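Local coordinates for alpha-/beta-galactoside alpha-2,3-sialyltransferase (Photobacterium phosphoreum, PDB 2ZWI), which probably transfers sialic acid to galactosides through an alpha-2,3 linkage, as a GT-B-type glycosyltransferase that binds CMP between its two domains, at residues E6-M20 with S28-P40. Residues are numbered along the deposited sequence; the frame is centred on the assembly and turned at random.
Sequences EVYVDRATLPTIQQM and SNNKKLISWSRYP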
loop_
_atom_site.group_PDB
_atom_site.type_symbol
_atom_site.label_atom_id
_atom_site.label_comp_id
_atom_site.label_asym_id
_atom_site.label_seq_id
_atom_site.Cartn_x
_atom_site.Cartn_y
_atom_site.Cartn_z
ATOM N N GLU A 6 -1.350 -21.124 2.918
ATOM C CA GLU A 6 -1.064 -19.719 2.640
ATOM C C GLU A 6 -1.852 -18.822 3.592
ATOM O O GLU A 6 -3.074 -18.931 3.692
ATOM C CB GLU A 6 -1.408 -19.388 1.184
ATOM C CG GLU A 6 -0.631 -20.202 0.157
ATOM C CD GLU A 6 -1.155 -20.037 -1.276
ATOM O OE1 GLU A 6 -1.859 -19.039 -1.578
ATOM O OE2 GLU A 6 -0.853 -20.916 -2.107
ATOM N N VAL A 7 -1.145 -17.942 4.297
ATOM C CA VAL A 7 -1.756 -17.043 5.280
ATOM C C VAL A 7 -1.721 -15.630 4.705
ATOM O O VAL A 7 -0.686 -15.191 4.202
ATOM C CB VAL A 7 -0.993 -17.074 6.638
ATOM C CG1 VAL A 7 -1.477 -15.975 7.576
ATOM C CG2 VAL A 7 -1.140 -18.436 7.309
ATOM N N TYR A 8 -2.847 -14.929 4.793
ATOM C CA TYR A 8 -2.977 -13.572 4.267
ATOM C C TYR A 8 -3.509 -12.643 5.354
ATOM O O TYR A 8 -4.635 -12.824 5.826
ATOM C CB TYR A 8 -3.917 -13.571 3.046
ATOM C CG TYR A 8 -3.346 -14.325 1.850
ATOM C CD1 TYR A 8 -2.493 -13.694 0.953
ATOM C CD2 TYR A 8 -3.653 -15.663 1.634
ATOM C CE1 TYR A 8 -1.955 -14.370 -0.130
ATOM C CE2 TYR A 8 -3.116 -16.359 0.545
ATOM C CZ TYR A 8 -2.266 -15.706 -0.326
ATOM O OH TYR A 8 -1.730 -16.369 -1.411
ATOM N N VAL A 9 -2.703 -11.658 5.746
ATOM C CA VAL A 9 -3.096 -10.685 6.765
ATOM C C VAL A 9 -2.753 -9.249 6.347
ATOM O O VAL A 9 -1.761 -9.018 5.635
ATOM C CB VAL A 9 -2.485 -10.998 8.163
ATOM C CG1 VAL A 9 -3.115 -12.261 8.783
ATOM C CG2 VAL A 9 -0.955 -11.142 8.088
ATOM N N ASP A 10 -3.603 -8.309 6.763
ATOM C CA ASP A 10 -3.419 -6.866 6.529
ATOM C C ASP A 10 -4.397 -6.046 7.359
ATOM O O ASP A 10 -5.542 -6.439 7.566
ATOM C CB ASP A 10 -3.600 -6.491 5.052
ATOM C CG ASP A 10 -3.280 -5.016 4.764
ATOM O OD1 ASP A 10 -2.418 -4.418 5.442
ATOM O OD2 ASP A 10 -3.897 -4.445 3.841
ATOM N N ARG A 11 -3.927 -4.884 7.796
ATOM C CA ARG A 11 -4.729 -3.910 8.536
ATOM C C ARG A 11 -5.179 -2.754 7.660
ATOM O O ARG A 11 -6.129 -2.045 7.999
ATOM C CB ARG A 11 -3.894 -3.324 9.675
ATOM C CG ARG A 11 -3.327 -4.334 10.609
ATOM C CD ARG A 11 -2.949 -3.653 11.899
ATOM N NE ARG A 11 -2.237 -4.576 12.769
ATOM C CZ ARG A 11 -1.879 -4.303 14.019
ATOM N NH1 ARG A 11 -1.225 -5.214 14.729
ATOM N NH2 ARG A 11 -2.168 -3.122 14.552
ATOM N N ALA A 12 -4.463 -2.535 6.560
ATOM C CA ALA A 12 -4.694 -1.377 5.690
ATOM C C ALA A 12 -5.476 -1.787 4.443
ATOM O O ALA A 12 -6.395 -2.605 4.534
ATOM C CB ALA A 12 -3.361 -0.739 5.315
ATOM N N THR A 13 -5.118 -1.235 3.279
ATOM C CA THR A 13 -5.789 -1.631 2.035
ATOM C C THR A 13 -4.837 -2.070 0.924
ATOM O O THR A 13 -5.181 -2.974 0.158
ATOM C CB THR A 13 -6.725 -0.532 1.477
ATOM O OG1 THR A 13 -6.053 0.720 1.529
ATOM C CG2 THR A 13 -7.995 -0.436 2.294
ATOM N N LEU A 14 -3.671 -1.422 0.824
ATOM C CA LEU A 14 -2.740 -1.677 -0.279
ATOM C C LEU A 14 -2.255 -3.128 -0.273
ATOM O O LEU A 14 -2.379 -3.803 -1.294
ATOM C CB LEU A 14 -1.569 -0.681 -0.300
ATOM C CG LEU A 14 -0.301 -1.043 -1.104
ATOM C CD1 LEU A 14 -0.548 -1.115 -2.597
ATOM C CD2 LEU A 14 0.814 -0.047 -0.794
ATOM N N PRO A 15 -1.714 -3.619 0.867
ATOM C CA PRO A 15 -1.345 -5.046 0.889
ATOM C C PRO A 15 -2.510 -5.995 0.587
ATOM O O PRO A 15 -2.304 -7.014 -0.050
ATOM C CB PRO A 15 -0.810 -5.258 2.313
ATOM C CG PRO A 15 -0.318 -3.892 2.731
ATOM C CD PRO A 15 -1.347 -2.949 2.134
ATOM N N THR A 16 -3.720 -5.656 1.030
ATOM C CA THR A 16 -4.874 -6.497 0.780
ATOM C C THR A 16 -5.125 -6.592 -0.718
ATOM O O THR A 16 -5.270 -7.688 -1.247
ATOM C CB THR A 16 -6.137 -5.979 1.504
ATOM O OG1 THR A 16 -5.952 -6.071 2.923
ATOM C CG2 THR A 16 -7.355 -6.780 1.097
ATOM N N ILE A 17 -5.154 -5.442 -1.392
ATOM C CA ILE A 17 -5.452 -5.377 -2.829
ATOM C C ILE A 17 -4.401 -6.141 -3.650
ATOM O O ILE A 17 -4.744 -6.892 -4.571
ATOM C CB ILE A 17 -5.583 -3.892 -3.320
ATOM C CG1 ILE A 17 -6.723 -3.150 -2.590
ATOM C CG2 ILE A 17 -5.719 -3.808 -4.839
ATOM C CD1 ILE A 17 -8.135 -3.638 -2.891
ATOM N N GLN A 18 -3.127 -5.946 -3.310
ATOM C CA GLN A 18 -2.028 -6.708 -3.911
ATOM C C GLN A 18 -2.107 -8.211 -3.578
ATOM O O GLN A 18 -1.853 -9.066 -4.432
ATOM C CB GLN A 18 -0.676 -6.119 -3.503
ATOM C CG GLN A 18 -0.297 -4.841 -4.278
ATOM C CD GLN A 18 0.224 -5.135 -5.679
ATOM O OE1 GLN A 18 0.152 -4.296 -6.575
ATOM N NE2 GLN A 18 0.763 -6.324 -5.867
ATOM N N GLN A 19 -2.478 -8.536 -2.346
ATOM C CA GLN A 19 -2.636 -9.942 -1.974
ATOM C C GLN A 19 -3.781 -10.601 -2.733
ATOM O O GLN A 19 -3.608 -11.695 -3.264
ATOM C CB GLN A 19 -2.799 -10.115 -0.462
ATOM C CG GLN A 19 -1.525 -9.880 0.354
ATOM C CD GLN A 19 -1.820 -9.815 1.843
ATOM O OE1 GLN A 19 -2.850 -10.310 2.298
ATOM N NE2 GLN A 19 -0.921 -9.212 2.607
ATOM N N MET A 20 -4.935 -9.931 -2.811
ATOM C CA MET A 20 -6.070 -10.435 -3.609
ATOM C C MET A 20 -5.619 -10.723 -5.041
ATOM O O MET A 20 -5.890 -11.778 -5.602
ATOM C CB MET A 20 -7.222 -9.420 -3.636
ATOM C CG MET A 20 -7.960 -9.219 -2.322
ATOM S SD MET A 20 -9.035 -7.770 -2.392
ATOM C CE MET A 20 -9.946 -7.951 -0.866
ATOM N N SER A 28 -3.828 -20.913 -7.093
ATOM C CA SER A 28 -3.334 -22.106 -6.423
ATOM C C SER A 28 -4.495 -22.775 -5.710
ATOM O O SER A 28 -5.480 -22.121 -5.384
ATOM C CB SER A 28 -2.243 -21.744 -5.422
ATOM O OG SER A 28 -2.788 -21.599 -4.120
ATOM N N ASN A 29 -4.383 -24.079 -5.471
ATOM C CA ASN A 29 -5.383 -24.784 -4.661
ATOM C C ASN A 29 -4.936 -25.060 -3.222
ATOM O O ASN A 29 -5.571 -25.835 -2.508
ATOM C CB ASN A 29 -5.796 -26.085 -5.345
ATOM C CG ASN A 29 -4.608 -26.913 -5.763
ATOM O OD1 ASN A 29 -3.628 -27.053 -5.009
ATOM N ND2 ASN A 29 -4.674 -27.470 -6.976
ATOM N N ASN A 30 -3.856 -24.422 -2.783
ATOM C CA ASN A 30 -3.466 -24.511 -1.374
ATOM C C ASN A 30 -4.554 -23.920 -0.491
ATOM O O ASN A 30 -5.220 -22.960 -0.894
ATOM C CB ASN A 30 -2.169 -23.752 -1.111
ATOM C CG ASN A 30 -1.006 -24.303 -1.886
ATOM O OD1 ASN A 30 -0.831 -25.514 -1.980
ATOM N ND2 ASN A 30 -0.200 -23.416 -2.448
ATOM N N LYS A 31 -4.726 -24.489 0.703
ATOM C CA LYS A 31 -5.645 -23.928 1.688
ATOM C C LYS A 31 -5.156 -22.531 2.063
ATOM O O LYS A 31 -3.957 -22.313 2.243
ATOM C CB LYS A 31 -5.746 -24.827 2.928
ATOM C CG LYS A 31 -6.695 -24.308 4.028
ATOM C CD LYS A 31 -8.166 -24.509 3.659
ATOM C CE LYS A 31 -9.104 -23.887 4.686
ATOM N NZ LYS A 31 -8.920 -22.412 4.807
ATOM N N LYS A 32 -6.088 -21.585 2.151
ATOM C CA LYS A 32 -5.737 -20.204 2.490
ATOM C C LYS A 32 -6.474 -19.758 3.751
ATOM O O LYS A 32 -7.672 -20.017 3.900
ATOM C CB LYS A 32 -6.061 -19.276 1.320
ATOM C CG LYS A 32 -5.289 -19.626 0.045
ATOM C CD LYS A 32 -5.767 -18.832 -1.145
ATOM C CE LYS A 32 -5.160 -19.371 -2.444
ATOM N NZ LYS A 32 -5.662 -20.737 -2.798
ATOM N N LEU A 33 -5.739 -19.120 4.657
ATOM C CA LEU A 33 -6.295 -18.530 5.879
ATOM C C LEU A 33 -6.141 -17.009 5.788
ATOM O O LEU A 33 -5.022 -16.502 5.637
ATOM C CB LEU A 33 -5.574 -19.074 7.116
ATOM C CG LEU A 33 -5.426 -20.599 7.216
ATOM C CD1 LEU A 33 -4.652 -20.971 8.453
ATOM C CD2 LEU A 33 -6.781 -21.296 7.206
ATOM N N ILE A 34 -7.260 -16.294 5.860
ATOM C CA ILE A 34 -7.298 -14.878 5.503
ATOM C C ILE A 34 -7.869 -14.010 6.638
ATOM O O ILE A 34 -8.909 -14.337 7.227
ATOM C CB ILE A 34 -8.131 -14.652 4.211
ATOM C CG1 ILE A 34 -7.583 -15.484 3.036
ATOM C CG2 ILE A 34 -8.157 -13.184 3.836
ATOM C CD1 ILE A 34 -8.487 -15.469 1.808
ATOM N N SER A 35 -7.186 -12.912 6.950
ATOM C CA SER A 35 -7.701 -11.949 7.907
ATOM C C SER A 35 -7.322 -10.538 7.467
ATOM O O SER A 35 -6.199 -10.081 7.719
ATOM C CB SER A 35 -7.164 -12.236 9.306
ATOM O OG SER A 35 -7.805 -11.393 10.242
ATOM N N TRP A 36 -8.268 -9.870 6.803
ATOM C CA TRP A 36 -8.084 -8.525 6.281
ATOM C C TRP A 36 -9.020 -7.580 7.026
ATOM O O TRP A 36 -10.238 -7.704 6.921
ATOM C CB TRP A 36 -8.406 -8.479 4.775
ATOM C CG TRP A 36 -7.462 -9.265 3.846
ATOM C CD1 TRP A 36 -6.098 -9.365 3.937
ATOM C CD2 TRP A 36 -7.834 -9.992 2.665
ATOM N NE1 TRP A 36 -5.603 -10.127 2.897
ATOM C CE2 TRP A 36 -6.645 -10.522 2.102
ATOM C CE3 TRP A 36 -9.060 -10.249 2.027
ATOM C CZ2 TRP A 36 -6.644 -11.308 0.941
ATOM C CZ3 TRP A 36 -9.055 -11.021 0.865
ATOM C CH2 TRP A 36 -7.850 -11.543 0.334
ATOM N N SER A 37 -8.453 -6.626 7.760
ATOM C CA SER A 37 -9.242 -5.682 8.561
ATOM C C SER A 37 -10.286 -4.901 7.752
ATOM O O SER A 37 -11.419 -4.735 8.196
ATOM C CB SER A 37 -8.317 -4.703 9.309
ATOM O OG SER A 37 -7.462 -5.397 10.210
ATOM N N ARG A 38 -9.902 -4.440 6.567
ATOM C CA ARG A 38 -10.753 -3.544 5.776
ATOM C C ARG A 38 -11.615 -4.298 4.758
ATOM O O ARG A 38 -12.466 -3.700 4.089
ATOM C CB ARG A 38 -9.903 -2.480 5.068
ATOM C CG ARG A 38 -9.128 -1.534 5.996
ATOM C CD ARG A 38 -9.955 -0.311 6.381
ATOM N NE ARG A 38 -10.245 0.519 5.215
ATOM C CZ ARG A 38 -9.529 1.577 4.839
ATOM N NH1 ARG A 38 -8.463 1.959 5.540
ATOM N NH2 ARG A 38 -9.881 2.253 3.753
ATOM N N TYR A 39 -11.391 -5.605 4.647
ATOM C CA TYR A 39 -12.103 -6.421 3.673
ATOM C C TYR A 39 -12.617 -7.741 4.248
ATOM O O TYR A 39 -12.099 -8.798 3.898
ATOM C CB TYR A 39 -11.207 -6.679 2.445
ATOM C CG TYR A 39 -11.174 -5.516 1.492
ATOM C CD1 TYR A 39 -12.183 -5.344 0.552
ATOM C CD2 TYR A 39 -10.153 -4.571 1.548
ATOM C CE1 TYR A 39 -12.174 -4.276 -0.314
ATOM C CE2 TYR A 39 -10.134 -3.488 0.677
ATOM C CZ TYR A 39 -11.154 -3.350 -0.245
ATOM O OH TYR A 39 -11.168 -2.294 -1.118
ATOM N N PRO A 40 -13.637 -7.690 5.132
ATOM C CA PRO A 40 -14.237 -8.956 5.570
ATOM C C PRO A 40 -14.969 -9.676 4.426
ATOM O O PRO A 40 -15.790 -9.066 3.722
ATOM C CB PRO A 40 -15.200 -8.533 6.694
ATOM C CG PRO A 40 -15.513 -7.101 6.421
ATOM C CD PRO A 40 -14.269 -6.523 5.783
HETATM O O HOH W 1 -7.501 -5.091 5.050
HETATM O O HOH W 2 -6.903 0.823 7.918
HETATM O O HOH W 3 -7.922 2.695 1.826
#
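Glu6, within strand 3-10, meets Asn30 of the loop leading to the neighbouring parallel strand, and from there the classic right-handed beta-alpha-beta crossover can be followed: strand 3-10, helix 14-26, strand 31-36. The Glu6 carboxylate reaches the turn ahead of the second strand. OE2 receives Asn30 ND2 on its anti lone pair at 2.6 Å, with the amide plane turned 74° from the carboxylate, and Ser28 OG on the syn side at 2.9 Å; OE1 takes the Tyr8 hydroxyl. Lys32 runs alongside, its NZ bonded to carbonyls of Ser28, Asn30 and Ile50. Backbone bonds continue from Glu6 to Asp10, Val7 and Val9 lying on the face opposite Tyr8.

On the face carrying Tyr8 and Asp10, Tyr8 CB lies 3.8 Å from Trp36 NE1, and the indole fills the space between sheet and helix. Asp10 closes the first strand: its OD1 forms an Asx turn with Ala12 N, while OD2 accepts from Thr16 OG1. Thr13, whose OG1 bonds weakly to the bound CMP, lays CG2 over the centre of the Arg38 guanidinium. With its methyl anti to the backbone N (chi1 -65° for OG1), Thr16 sets CG2 over the Trp36 five-membered ring, 3.7 Å from its centroid. Ile34 CG2 covers the other face. Gln19, extended, uses both ends of its amide: OE1 takes Trp36 NE1 at 2.8 Å, NE2 gives to Val9 O. Met20 CG touches Trp36 CH2 at 3.5 Å, and CE lies over the Tyr39 ring.

The buried indole N-H is thus satisfied and the ring's rotation fixed by one bond and two covered faces. Through these the indole joins helix to sheet, while Thr13, just before the helix, borders the CMP site; the two donors on Glu6 OE2, with Lys32 nearby, would probably favour a charged carboxylate.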